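Local atomic coordinates of kojibiose phosphorylase (Gut metagenome, PDB entry 6W0P), a protein that belongs to glycoside hydrolase family 65, whose members carry a helical central catalytic domain. Residues M447-S452 against C518-K523. Residues are numbered along the deposited sequence; the frame is centred on the assembly and turned at random.
Sequences MLVEIS and CGFTKK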
loop_
_atom_site.group_PDB
_atom_site.type_symbol
_atom_site.label_atom_id
_atom_site.label_comp_id
_atom_site.label_asym_id
_atom_site.label_seq_id
_atom_site.Cartn_x
_atom_site.Cartn_y
_atom_site.Cartn_z
ATOM N N MET A 447 7.861 16.239 -27.530
ATOM C CA MET A 447 8.155 15.406 -26.333
ATOM C C MET A 447 8.730 16.282 -25.224
ATOM O O MET A 447 8.351 16.056 -24.063
ATOM C CB MET A 447 9.167 14.304 -26.644
ATOM C CG MET A 447 8.629 13.290 -27.601
ATOM S SD MET A 447 9.902 12.181 -28.157
ATOM C CE MET A 447 9.806 10.953 -26.852
ATOM N N LEU A 448 9.609 17.225 -25.569
ATOM C CA LEU A 448 10.298 18.082 -24.569
ATOM C C LEU A 448 9.298 19.086 -23.961
ATOM O O LEU A 448 9.404 19.378 -22.726
ATOM C CB LEU A 448 11.467 18.807 -25.232
ATOM C CG LEU A 448 12.650 17.934 -25.656
ATOM C CD1 LEU A 448 13.742 18.805 -26.268
ATOM C CD2 LEU A 448 13.215 17.136 -24.479
ATOM N N VAL A 449 8.372 19.626 -24.770
ATOM C CA VAL A 449 7.375 20.627 -24.287
ATOM C C VAL A 449 6.416 19.895 -23.348
ATOM O O VAL A 449 6.144 20.409 -22.259
ATOM C CB VAL A 449 6.656 21.339 -25.453
ATOM C CG1 VAL A 449 5.388 22.061 -25.003
ATOM C CG2 VAL A 449 7.598 22.302 -26.156
ATOM N N GLU A 450 5.951 18.715 -23.758
ATOM C CA GLU A 450 5.002 17.912 -22.946
ATOM C C GLU A 450 5.657 17.534 -21.612
ATOM O O GLU A 450 4.969 17.679 -20.587
ATOM C CB GLU A 450 4.510 16.674 -23.705
ATOM C CG GLU A 450 3.654 17.011 -24.920
ATOM C CD GLU A 450 2.316 17.693 -24.658
ATOM O OE1 GLU A 450 1.936 17.835 -23.474
ATOM O OE2 GLU A 450 1.675 18.113 -25.649
ATOM N N ILE A 451 6.920 17.075 -21.609
ATOM C CA ILE A 451 7.614 16.665 -20.349
ATOM C C ILE A 451 7.789 17.900 -19.471
ATOM O O ILE A 451 7.479 17.810 -18.270
ATOM C CB ILE A 451 8.956 15.959 -20.604
ATOM C CG1 ILE A 451 8.762 14.609 -21.298
ATOM C CG2 ILE A 451 9.743 15.817 -19.312
ATOM C CD1 ILE A 451 9.995 14.143 -22.020
ATOM N N SER A 452 8.222 19.024 -20.042
ATOM C CA SER A 452 8.398 20.301 -19.304
ATOM C C SER A 452 7.064 20.726 -18.677
ATOM O O SER A 452 7.070 21.088 -17.504
ATOM C CB SER A 452 9.007 21.364 -20.172
ATOM O OG SER A 452 10.265 20.919 -20.650
ATOM N N CYS A 518 0.447 21.906 -28.248
ATOM C CA CYS A 518 0.772 21.454 -26.868
ATOM C C CYS A 518 0.130 22.363 -25.810
ATOM O O CYS A 518 0.123 21.947 -24.631
ATOM C CB CYS A 518 2.277 21.426 -26.642
ATOM S SG CYS A 518 3.124 20.194 -27.658
ATOM N N GLY A 519 -0.369 23.544 -26.205
ATOM C CA GLY A 519 -0.902 24.576 -25.294
ATOM C C GLY A 519 0.192 25.239 -24.477
ATOM O O GLY A 519 -0.016 25.479 -23.283
ATOM N N PHE A 520 1.344 25.521 -25.080
ATOM C CA PHE A 520 2.498 26.096 -24.348
ATOM C C PHE A 520 2.604 27.572 -24.732
ATOM O O PHE A 520 3.069 27.872 -25.853
ATOM C CB PHE A 520 3.773 25.287 -24.615
ATOM C CG PHE A 520 4.822 25.382 -23.536
ATOM C CD1 PHE A 520 4.620 24.783 -22.303
ATOM C CD2 PHE A 520 6.025 26.041 -23.748
ATOM C CE1 PHE A 520 5.581 24.856 -21.306
ATOM C CE2 PHE A 520 6.991 26.098 -22.752
ATOM C CZ PHE A 520 6.763 25.517 -21.529
ATOM N N THR A 521 2.189 28.445 -23.810
ATOM C CA THR A 521 1.976 29.903 -24.032
ATOM C C THR A 521 3.212 30.672 -23.559
ATOM O O THR A 521 4.044 30.081 -22.833
ATOM C CB THR A 521 0.729 30.395 -23.289
ATOM O OG1 THR A 521 1.040 30.429 -21.897
ATOM C CG2 THR A 521 -0.477 29.508 -23.504
ATOM N N LYS A 522 3.309 31.950 -23.926
ATOM C CA LYS A 522 4.404 32.858 -23.486
ATOM C C LYS A 522 4.445 32.844 -21.954
ATOM O O LYS A 522 5.519 33.062 -21.388
ATOM C CB LYS A 522 4.183 34.274 -24.037
ATOM C CG LYS A 522 4.270 34.401 -25.554
ATOM C CD LYS A 522 4.285 35.836 -26.047
ATOM C CE LYS A 522 4.778 35.983 -27.474
ATOM N NZ LYS A 522 3.677 36.382 -28.378
ATOM N N LYS A 523 3.292 32.603 -21.329
ATOM C CA LYS A 523 3.095 32.614 -19.862
ATOM C C LYS A 523 3.699 31.332 -19.265
ATOM O O LYS A 523 4.302 31.405 -18.179
ATOM C CB LYS A 523 1.599 32.780 -19.577
ATOM C CG LYS A 523 1.255 33.230 -18.164
ATOM C CD LYS A 523 -0.124 32.805 -17.682
ATOM C CE LYS A 523 -0.119 32.401 -16.218
ATOM N NZ LYS A 523 -1.444 32.602 -15.583
#
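Glu450 and Cys518 bring the two backbones closest, CA to CA 6.8 Å, where helix 437-458 passes a Schellman motif in the helical catalytic domain of family 65. Gly519 makes that motif: its positive phi, 70°, easily reached without a side chain, turns the chain out of helix 513-518 and on to the N-cap residue Thr521 of helix 522-534. Cys518 and Phe520, flanking the glycine, both start their side chains toward the long helix, and Val449 meets them. With its CG1 anti to the backbone N (chi1 164°), this compact, branched residue sets one methyl against both: CG1 lies 3.6 Å from Cys518 CB and 3.6 Å from Phe520 CB. The same methyl lies obliquely to the Phe520 ring, 3.7 Å from its CG, while Leu500 of helix 487-504 also packs on Val449. Glu450 points its CB away, but a bend at chi2 (-65°) swings the carboxylate back, OE2 lying 3.2 Å from Cys518 SG. Lysine fits beside this buried acid because Lys453 NZ can serve two acceptors, salt-bridging Glu450 OE1 and hydrogen-bonding Cys518 O. One turn beyond Leu448, small Ser452 folds its hydroxyl back on its own helix, OG donating to Leu448 O at 2.7 Å.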